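PDB 4MFZ: Dbv8 protein, which probably transfers a long acyl chain such as decanoyl from its CoA thioester to an amine during the making of glycopeptide antibiotics. Local coordinates for residues Thr255-Asp260 and Ser271-Leu276; Phe297-Asn302 and Lys317-His322. All coordinates share one frame; numbering follows the deposited sequence.

Interaction 1: residues Thr255-Asp260 and Ser271-Leu276; sequences TSWLLD and SHILQL. With MFK (decanoyl-CoA), chain B.
The indole of Trp257 carries Leu258 CG over one face, toward the rim, and meets the pantetheine arm of decanoyl-CoA with its edge: the hydroxyl oxygen OAU lies in the ring plane, and NE1 donates to the amide oxygen OAM at 3.3 Å, a bent bond of 147°. Ile273 CD1 comes obliquely to the far end of the same ring, 4.1 Å from Trp257 CH2.

Leu258 and Ile273 carry most of the contact between the segments. Their side chains run roughly perpendicular to each other, with Leu258 CD2 3.7 Å from Ile273 CD1, while Ile273 CG2 packs against the backbone oxygen of Leu258. That oxygen also accepts from Arg277. The two methyls of Leu258 divide the work, CD2 facing Ile273 and CD1 resting on pantetheine carbon CAG.

This is the acyl-CoA cleft of a GNAT fold: strand 251-256 runs out into a short 3-10 turn, and the N-terminus of helix 272-277 receives the pyrophosphate. Oxygen OBA takes two bonds, from Ser271 OG at 2.6 Å and from Ile273 N at 3.0 Å; His272 N holds the neighbouring OBB at 2.9 Å. Ser271 is also the N-cap: with OG anti to N (chi1 157°), the hydroxyl accepts from Leu274 N, nearly straight at 172°, while giving its proton to the phosphate. The helix end probably adds a favourable field for the negative charge.

In an ST turn, Ser256 OG accepts from Leu258 N. The same Ser256 OG lies 3.5 Å from the thioester sulfur SAI of decanoyl-CoA. Farther along, Leu259 CD2 touches the middle of the decanoyl chain and Leu276 CB its tail, terminal methyl included.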
loop_
_atom_site.group_PDB
_atom_site.type_symbol
_atom_site.label_atom_id
_atom_site.label_comp_id
_atom_site.label_asym_id
_atom_site.label_seq_id
_atom_site.Cartn_x
_atom_site.Cartn_y
_atom_site.Cartn_z
ATOM N N THR A 255 -2.614 -13.828 -0.951
ATOM C CA THR A 255 -1.461 -14.698 -1.057
ATOM C C THR A 255 -0.459 -14.256 -0.001
ATOM O O THR A 255 -0.178 -13.076 0.105
ATOM C CB THR A 255 -0.814 -14.589 -2.437
ATOM O OG1 THR A 255 -1.698 -15.153 -3.401
ATOM C CG2 THR A 255 0.537 -15.351 -2.484
ATOM N N SER A 256 0.076 -15.182 0.787
ATOM C CA SER A 256 0.899 -14.748 1.923
ATOM C C SER A 256 1.748 -15.834 2.540
ATOM O O SER A 256 1.421 -17.021 2.471
ATOM C CB SER A 256 -0.023 -14.166 3.032
ATOM O OG SER A 256 0.749 -13.559 4.067
ATOM N N TRP A 257 2.811 -15.406 3.211
ATOM C CA TRP A 257 3.588 -16.294 4.084
ATOM C C TRP A 257 2.752 -16.862 5.193
ATOM O O TRP A 257 3.019 -17.957 5.662
ATOM C CB TRP A 257 4.781 -15.540 4.645
ATOM C CG TRP A 257 4.381 -14.464 5.603
ATOM C CD1 TRP A 257 4.042 -13.152 5.307
ATOM C CD2 TRP A 257 4.206 -14.591 7.063
ATOM N NE1 TRP A 257 3.681 -12.483 6.444
ATOM C CE2 TRP A 257 3.782 -13.274 7.534
ATOM C CE3 TRP A 257 4.390 -15.612 7.988
ATOM C CZ2 TRP A 257 3.557 -13.006 8.881
ATOM C CZ3 TRP A 257 4.142 -15.337 9.350
ATOM C CH2 TRP A 257 3.730 -14.065 9.777
ATOM N N LEU A 258 1.714 -16.127 5.598
ATOM C CA LEU A 258 0.793 -16.506 6.699
ATOM C C LEU A 258 0.016 -17.778 6.428
ATOM O O LEU A 258 -0.570 -18.348 7.344
ATOM C CB LEU A 258 -0.257 -15.404 6.908
ATOM C CG LEU A 258 0.136 -14.042 7.478
ATOM C CD1 LEU A 258 -0.982 -13.070 7.178
ATOM C CD2 LEU A 258 0.345 -14.142 8.984
ATOM N N LEU A 259 -0.047 -18.192 5.163
ATOM C CA LEU A 259 -0.818 -19.387 4.818
ATOM C C LEU A 259 0.040 -20.642 4.588
ATOM O O LEU A 259 -0.478 -21.678 4.187
ATOM C CB LEU A 259 -1.700 -19.121 3.597
ATOM C CG LEU A 259 -2.719 -17.987 3.684
ATOM C CD1 LEU A 259 -3.342 -17.733 2.313
ATOM C CD2 LEU A 259 -3.791 -18.297 4.723
ATOM N N ASP A 260 1.348 -20.530 4.824
ATOM C CA ASP A 260 2.287 -21.647 4.694
ATOM C C ASP A 260 2.001 -22.700 5.763
ATOM O O ASP A 260 2.117 -22.390 6.968
ATOM C CB ASP A 260 3.711 -21.121 4.878
ATOM C CG ASP A 260 4.788 -22.171 4.594
ATOM O OD1 ASP A 260 4.476 -23.396 4.536
ATOM O OD2 ASP A 260 5.964 -21.755 4.407
ATOM N N SER A 271 -2.104 -19.758 18.613
ATOM C CA SER A 271 -1.745 -18.759 17.600
ATOM C C SER A 271 -2.942 -18.224 16.839
ATOM O O SER A 271 -3.710 -19.001 16.282
ATOM C CB SER A 271 -0.768 -19.365 16.587
ATOM O OG SER A 271 -0.835 -18.641 15.365
ATOM N N HIS A 272 -3.101 -16.902 16.801
ATOM C CA HIS A 272 -4.204 -16.292 16.050
ATOM C C HIS A 272 -4.100 -16.677 14.575
ATOM O O HIS A 272 -5.107 -16.863 13.928
ATOM C CB HIS A 272 -4.194 -14.760 16.123
ATOM C CG HIS A 272 -4.143 -14.165 17.526
ATOM N ND1 HIS A 272 -4.927 -14.604 18.562
ATOM C CD2 HIS A 272 -3.420 -13.089 18.013
ATOM C CE1 HIS A 272 -4.685 -13.851 19.653
ATOM N NE2 HIS A 272 -3.760 -12.926 19.325
ATOM N N ILE A 273 -2.872 -16.763 14.040
ATOM C CA ILE A 273 -2.631 -17.109 12.629
ATOM C C ILE A 273 -3.147 -18.532 12.362
ATOM O O ILE A 273 -3.957 -18.741 11.446
ATOM C CB ILE A 273 -1.123 -16.989 12.235
ATOM C CG1 ILE A 273 -0.660 -15.522 12.244
ATOM C CG2 ILE A 273 -0.832 -17.633 10.864
ATOM C CD1 ILE A 273 0.847 -15.345 12.414
ATOM N N LEU A 274 -2.740 -19.489 13.202
ATOM C CA LEU A 274 -3.142 -20.875 12.984
ATOM C C LEU A 274 -4.646 -21.047 13.103
ATOM O O LEU A 274 -5.271 -21.716 12.285
ATOM C CB LEU A 274 -2.414 -21.849 13.920
ATOM C CG LEU A 274 -0.896 -21.835 13.882
ATOM C CD1 LEU A 274 -0.383 -22.916 14.835
ATOM C CD2 LEU A 274 -0.318 -22.013 12.471
ATOM N N GLN A 275 -5.234 -20.444 14.124
ATOM C CA GLN A 275 -6.677 -20.505 14.254
ATOM C C GLN A 275 -7.422 -19.836 13.073
ATOM O O GLN A 275 -8.320 -20.450 12.461
ATOM C CB GLN A 275 -7.119 -19.887 15.590
ATOM C CG GLN A 275 -8.619 -19.643 15.654
ATOM C CD GLN A 275 -9.085 -19.105 16.999
ATOM O OE1 GLN A 275 -8.374 -19.198 18.005
ATOM N NE2 GLN A 275 -10.303 -18.553 17.020
ATOM N N LEU A 276 -7.064 -18.589 12.755
ATOM C CA LEU A 276 -7.886 -17.812 11.818
ATOM C C LEU A 276 -7.777 -18.286 10.379
ATOM O O LEU A 276 -8.738 -18.202 9.633
ATOM C CB LEU A 276 -7.658 -16.286 11.946
ATOM C CG LEU A 276 -8.023 -15.715 13.337
ATOM C CD1 LEU A 276 -7.654 -14.249 13.386
ATOM C CD2 LEU A 276 -9.506 -15.884 13.622
HETATM C CCG MFK B . -4.824 -15.332 9.708
HETATM C CCF MFK B . -5.985 -15.564 8.743
HETATM C CCE MFK B . -5.846 -14.633 7.558
HETATM C CCD MFK B . -4.867 -15.243 6.586
HETATM C CCC MFK B . -5.134 -14.651 5.217
HETATM C CCB MFK B . -3.938 -13.855 4.757
HETATM C CCA MFK B . -4.109 -13.591 3.272
HETATM C CBZ MFK B . -4.279 -12.093 3.078
HETATM C CAK MFK B . -3.067 -11.537 2.355
HETATM C CAJ MFK B . -2.338 -10.533 3.259
HETATM O OAL MFK B . -2.944 -9.807 4.054
HETATM S SAI MFK B . -0.603 -10.512 3.020
HETATM C CAH MFK B . -0.037 -9.304 4.292
HETATM C CAG MFK B . -0.101 -9.874 5.713
HETATM N NAF MFK B . 0.285 -8.782 6.623
HETATM C CAE MFK B . 1.341 -8.858 7.453
HETATM O OAM MFK B . 2.055 -9.851 7.571
HETATM C CAD MFK B . 1.583 -7.597 8.310
HETATM C CAC MFK B . 2.652 -7.885 9.381
HETATM N NAB MFK B . 2.252 -9.028 10.229
HETATM C CAA MFK B . 1.672 -8.781 11.412
HETATM O OAO MFK B . 1.450 -7.633 11.826
HETATM C CAN MFK B . 1.322 -10.003 12.275
HETATM O OAU MFK B . 1.964 -11.195 11.766
HETATM C CAP MFK B . -0.198 -10.223 12.436
HETATM C CAR MFK B . -0.840 -10.381 11.066
HETATM C CAS MFK B . -0.890 -9.069 13.155
HETATM C CAQ MFK B . -0.427 -11.499 13.241
HETATM O OAT MFK B . 0.193 -11.332 14.498
HETATM P PAV MFK B . -0.358 -12.040 15.838
HETATM O OAX MFK B . -1.795 -11.780 16.023
HETATM O OAW MFK B . 0.582 -11.703 16.946
HETATM O OAY MFK B . -0.140 -13.560 15.354
HETATM P PAZ MFK B . -0.051 -14.875 16.271
HETATM O OBA MFK B . -0.258 -16.082 15.277
HETATM O OBB MFK B . -1.036 -14.913 17.372
HETATM O "O5'" MFK B . 1.506 -15.023 16.654
HETATM C "C5'" MFK B . 2.023 -16.093 17.412
HETATM C "C4'" MFK B . 3.513 -15.816 17.637
HETATM O "O4'" MFK B . 4.225 -15.246 16.470
HETATM C "C3'" MFK B . 3.717 -14.787 18.724
HETATM O "O3'" MFK B . 4.959 -15.087 19.362
HETATM P PBV MFK B . 5.024 -15.065 20.982
HETATM O OBW MFK B . 4.966 -13.513 21.297
HETATM O OBY MFK B . 6.496 -15.665 21.319
HETATM O OBX MFK B . 3.909 -15.700 21.681
HETATM C "C2'" MFK B . 3.811 -13.498 17.903
HETATM O "O2'" MFK B . 4.423 -12.425 18.593
HETATM C "C1'" MFK B . 4.689 -13.918 16.764
HETATM N N9 MFK B . 4.493 -13.041 15.580
HETATM C C8 MFK B . 3.446 -13.054 14.746
HETATM N N7 MFK B . 3.660 -12.121 13.808
HETATM C C5 MFK B . 4.865 -11.573 14.030
HETATM C C4 MFK B . 5.366 -12.148 15.129
HETATM N N3 MFK B . 6.590 -11.820 15.570
HETATM C C2 MFK B . 7.430 -10.739 14.991
HETATM N N1 MFK B . 6.765 -10.180 13.797
HETATM C C6 MFK B . 5.565 -10.615 13.388
HETATM N N6 MFK B . 5.020 -10.079 12.298
#

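Interaction 2: residues Phe297-Asn302 and Lys317-His322. With MFK (decanoyl-CoA), chain B.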
loop_
_atom_site.group_PDB
_atom_site.type_symbol
_atom_site.label_atom_id
_atom_site.label_comp_id
_atom_site.label_asym_id
_atom_site.label_seq_id
_atom_site.Cartn_x
_atom_site.Cartn_y
_atom_site.Cartn_z
ATOM N N PHE A 297 8.097 -9.355 6.041
ATOM C CA PHE A 297 6.997 -9.007 6.915
ATOM C C PHE A 297 7.291 -9.332 8.378
ATOM O O PHE A 297 6.601 -8.840 9.265
ATOM C CB PHE A 297 5.712 -9.694 6.467
ATOM C CG PHE A 297 5.148 -9.163 5.168
ATOM C CD1 PHE A 297 4.244 -8.094 5.164
ATOM C CD2 PHE A 297 5.496 -9.747 3.949
ATOM C CE1 PHE A 297 3.722 -7.613 3.968
ATOM C CE2 PHE A 297 4.983 -9.276 2.751
ATOM C CZ PHE A 297 4.097 -8.205 2.762
ATOM N N VAL A 298 8.287 -10.171 8.639
ATOM C CA VAL A 298 8.633 -10.462 10.030
ATOM C C VAL A 298 9.744 -9.527 10.529
ATOM O O VAL A 298 9.730 -9.139 11.695
ATOM C CB VAL A 298 8.969 -11.954 10.283
ATOM C CG1 VAL A 298 9.301 -12.207 11.747
ATOM C CG2 VAL A 298 7.797 -12.836 9.886
ATOM N N PHE A 299 10.676 -9.142 9.649
ATOM C CA PHE A 299 11.834 -8.327 10.064
ATOM C C PHE A 299 12.030 -7.028 9.308
ATOM O O PHE A 299 12.864 -6.227 9.688
ATOM C CB PHE A 299 13.148 -9.107 9.946
ATOM C CG PHE A 299 13.206 -10.349 10.769
ATOM C CD1 PHE A 299 13.517 -10.289 12.135
ATOM C CD2 PHE A 299 12.997 -11.588 10.176
ATOM C CE1 PHE A 299 13.588 -11.457 12.898
ATOM C CE2 PHE A 299 13.071 -12.762 10.926
ATOM C CZ PHE A 299 13.369 -12.693 12.291
ATOM N N ARG A 300 11.311 -6.850 8.211
ATOM C CA ARG A 300 11.493 -5.699 7.327
ATOM C C ARG A 300 12.957 -5.718 6.892
ATOM O O ARG A 300 13.688 -4.702 6.861
ATOM C CB ARG A 300 11.034 -4.412 8.009
ATOM C CG ARG A 300 10.061 -3.573 7.200
ATOM C CD ARG A 300 8.994 -4.361 6.430
ATOM N NE ARG A 300 7.693 -4.468 7.102
ATOM C CZ ARG A 300 6.524 -4.569 6.462
ATOM N NH1 ARG A 300 6.473 -4.568 5.126
ATOM N NH2 ARG A 300 5.395 -4.653 7.159
ATOM N N TYR A 301 13.339 -6.942 6.551
ATOM C CA TYR A 301 14.696 -7.361 6.267
ATOM C C TYR A 301 15.376 -6.471 5.251
ATOM O O TYR A 301 14.755 -6.066 4.269
ATOM C CB TYR A 301 14.656 -8.782 5.719
ATOM C CG TYR A 301 16.004 -9.391 5.571
ATOM C CD1 TYR A 301 16.789 -9.626 6.694
ATOM C CD2 TYR A 301 16.506 -9.733 4.316
ATOM C CE1 TYR A 301 18.039 -10.177 6.582
ATOM C CE2 TYR A 301 17.757 -10.291 4.196
ATOM C CZ TYR A 301 18.515 -10.508 5.342
ATOM O OH TYR A 301 19.759 -11.057 5.281
ATOM N N ASN A 302 16.656 -6.186 5.490
ATOM C CA ASN A 302 17.464 -5.421 4.548
ATOM C C ASN A 302 18.882 -5.991 4.334
ATOM O O ASN A 302 19.846 -5.257 4.368
ATOM C CB ASN A 302 17.500 -3.940 4.967
ATOM C CG ASN A 302 17.980 -3.015 3.849
ATOM O OD1 ASN A 302 17.776 -3.277 2.651
ATOM N ND2 ASN A 302 18.612 -1.918 4.240
ATOM N N LYS A 317 12.306 -16.391 16.121
ATOM C CA LYS A 317 13.162 -17.551 16.367
ATOM C C LYS A 317 12.974 -18.580 15.247
ATOM O O LYS A 317 13.959 -18.989 14.617
ATOM C CB LYS A 317 12.855 -18.172 17.747
ATOM C CG LYS A 317 13.439 -17.399 18.924
ATOM C CD LYS A 317 13.018 -18.027 20.241
ATOM C CE LYS A 317 12.974 -16.992 21.360
ATOM N NZ LYS A 317 12.737 -17.619 22.697
ATOM N N ALA A 318 11.708 -18.944 14.989
ATOM C CA ALA A 318 11.320 -19.897 13.931
ATOM C C ALA A 318 11.831 -19.533 12.542
ATOM O O ALA A 318 12.326 -20.402 11.828
ATOM C CB ALA A 318 9.806 -20.059 13.862
ATOM N N VAL A 319 11.645 -18.278 12.138
ATOM C CA VAL A 319 12.058 -17.875 10.798
ATOM C C VAL A 319 13.557 -18.124 10.629
ATOM O O VAL A 319 13.966 -18.837 9.711
ATOM C CB VAL A 319 11.679 -16.412 10.474
ATOM C CG1 VAL A 319 12.351 -15.963 9.189
ATOM C CG2 VAL A 319 10.168 -16.277 10.343
ATOM N N VAL A 320 14.352 -17.585 11.553
ATOM C CA VAL A 320 15.814 -17.718 11.539
ATOM C C VAL A 320 16.293 -19.169 11.644
ATOM O O VAL A 320 17.140 -19.626 10.823
ATOM C CB VAL A 320 16.455 -16.820 12.625
ATOM C CG1 VAL A 320 17.887 -17.246 12.951
ATOM C CG2 VAL A 320 16.382 -15.354 12.185
ATOM N N THR A 321 15.761 -19.912 12.627
ATOM C CA THR A 321 16.197 -21.292 12.816
ATOM C C THR A 321 15.928 -22.123 11.560
ATOM O O THR A 321 16.805 -22.871 11.117
ATOM C CB THR A 321 15.634 -21.990 14.089
ATOM O OG1 THR A 321 14.325 -22.505 13.834
ATOM C CG2 THR A 321 15.624 -21.072 15.297
ATOM N N HIS A 322 14.739 -21.963 10.977
ATOM C CA HIS A 322 14.341 -22.687 9.760
ATOM C C HIS A 322 15.294 -22.420 8.607
ATOM O O HIS A 322 15.760 -23.349 7.930
ATOM C CB HIS A 322 12.939 -22.250 9.393
ATOM C CG HIS A 322 12.207 -23.177 8.460
ATOM N ND1 HIS A 322 11.959 -22.858 7.159
ATOM C CD2 HIS A 322 11.616 -24.410 8.679
ATOM C CE1 HIS A 322 11.255 -23.845 6.591
ATOM N NE2 HIS A 322 11.046 -24.794 7.521
HETATM C CCG MFK B . -4.824 -15.332 9.708
HETATM C CCF MFK B . -5.985 -15.564 8.743
HETATM C CCE MFK B . -5.846 -14.633 7.558
HETATM C CCD MFK B . -4.867 -15.243 6.586
HETATM C CCC MFK B . -5.134 -14.651 5.217
HETATM C CCB MFK B . -3.938 -13.855 4.757
HETATM C CCA MFK B . -4.109 -13.591 3.272
HETATM C CBZ MFK B . -4.279 -12.093 3.078
HETATM C CAK MFK B . -3.067 -11.537 2.355
HETATM C CAJ MFK B . -2.338 -10.533 3.259
HETATM O OAL MFK B . -2.944 -9.807 4.054
HETATM S SAI MFK B . -0.603 -10.512 3.020
HETATM C CAH MFK B . -0.037 -9.304 4.292
HETATM C CAG MFK B . -0.101 -9.874 5.713
HETATM N NAF MFK B . 0.285 -8.782 6.623
HETATM C CAE MFK B . 1.341 -8.858 7.453
HETATM O OAM MFK B . 2.055 -9.851 7.571
HETATM C CAD MFK B . 1.583 -7.597 8.310
HETATM C CAC MFK B . 2.652 -7.885 9.381
HETATM N NAB MFK B . 2.252 -9.028 10.229
HETATM C CAA MFK B . 1.672 -8.781 11.412
HETATM O OAO MFK B . 1.450 -7.633 11.826
HETATM C CAN MFK B . 1.322 -10.003 12.275
HETATM O OAU MFK B . 1.964 -11.195 11.766
HETATM C CAP MFK B . -0.198 -10.223 12.436
HETATM C CAR MFK B . -0.840 -10.381 11.066
HETATM C CAS MFK B . -0.890 -9.069 13.155
HETATM C CAQ MFK B . -0.427 -11.499 13.241
HETATM O OAT MFK B . 0.193 -11.332 14.498
HETATM P PAV MFK B . -0.358 -12.040 15.838
HETATM O OAX MFK B . -1.795 -11.780 16.023
HETATM O OAW MFK B . 0.582 -11.703 16.946
HETATM O OAY MFK B . -0.140 -13.560 15.354
HETATM P PAZ MFK B . -0.051 -14.875 16.271
HETATM O OBA MFK B . -0.258 -16.082 15.277
HETATM O OBB MFK B . -1.036 -14.913 17.372
HETATM O "O5'" MFK B . 1.506 -15.023 16.654
HETATM C "C5'" MFK B . 2.023 -16.093 17.412
HETATM C "C4'" MFK B . 3.513 -15.816 17.637
HETATM O "O4'" MFK B . 4.225 -15.246 16.470
HETATM C "C3'" MFK B . 3.717 -14.787 18.724
HETATM O "O3'" MFK B . 4.959 -15.087 19.362
HETATM P PBV MFK B . 5.024 -15.065 20.982
HETATM O OBW MFK B . 4.966 -13.513 21.297
HETATM O OBY MFK B . 6.496 -15.665 21.319
HETATM O OBX MFK B . 3.909 -15.700 21.681
HETATM C "C2'" MFK B . 3.811 -13.498 17.903
HETATM O "O2'" MFK B . 4.423 -12.425 18.593
HETATM C "C1'" MFK B . 4.689 -13.918 16.764
HETATM N N9 MFK B . 4.493 -13.041 15.580
HETATM C C8 MFK B . 3.446 -13.054 14.746
HETATM N N7 MFK B . 3.660 -12.121 13.808
HETATM C C5 MFK B . 4.865 -11.573 14.030
HETATM C C4 MFK B . 5.366 -12.148 15.129
HETATM N N3 MFK B . 6.590 -11.820 15.570
HETATM C C2 MFK B . 7.430 -10.739 14.991
HETATM N N1 MFK B . 6.765 -10.180 13.797
HETATM C C6 MFK B . 5.565 -10.615 13.388
HETATM N N6 MFK B . 5.020 -10.079 12.298
#
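Phe299 reaches across to Val319 and Val320 with the outer end of its ring. Val319 CG1 sits at the ring edge, in plane, 3.7 Å from Phe299 CE2, and the two side chains lie side by side, pointing opposite ways. Val320 CG2 approaches Phe299 CZ obliquely at 4.0 Å, the side chains being nearly at right angles. Beside them Val298 CG2 meets Val319 CG2 at 4.2 Å; all three pairs are apolar, and no hydrogen bond crosses between the segments.

Val298 splits its two methyls. CG2, beside the backbone N, faces Val319, whereas CG1, anti to that N (chi1 -179°), lies 3.9 Å above one face of the Phe299 ring, toward its rim, and also touches adenine atom N1 of decanoyl-CoA, 3.8 Å away. The packing joins the end of helix 291-299 to helix 314-324 in the GNAT-like C-terminal domain, next to the adenine. The backbone oxygen of Phe297 stands 3.6 Å from the adenine amino nitrogen N6. The Phe297 ring turns instead to the pantetheine arm, where its CD1 is 3.7 Å from the amide oxygen OAM.

Farther out, the helix carrying Val298 and Phe299 stops, and Arg300 is the first residue to leave helical geometry, with a positive phi of 57°. Its guanidinium makes salt bridges to Glu296 through NH1 and to Glu219 through NH2, and its side chain packs on helix 162-174. Val319 also touches Ile294 and Leu295, one turn back along helix 291-299, while Leu315 backs Val298 and Glu316 meets Phe299.

In the fold
Interaction 1 comes wholly before interaction 2 along the chain, and their centres lie 15 Å apart within the GNAT-like C-terminal domain. They pack directly: Trp257 NE1 is 3.4 Å from Phe297 CB, and the two rings meet with planes about 25° apart. Interaction 1 joins strand 251-256 and, after a ten-residue connection without helix or strand, the start of helix 272-277; it meets acyl chain, thioester, pantetheine and pyrophosphate. Phe297 and Val298 add to the pantetheine and adenine side, where the end of helix 291-299 packs on helix 314-324, whose own start, at Thr314, also bonds decanoyl-CoA. Strand 281-289 intervenes in sequence, so successive pieces of the domain contribute to one binding site.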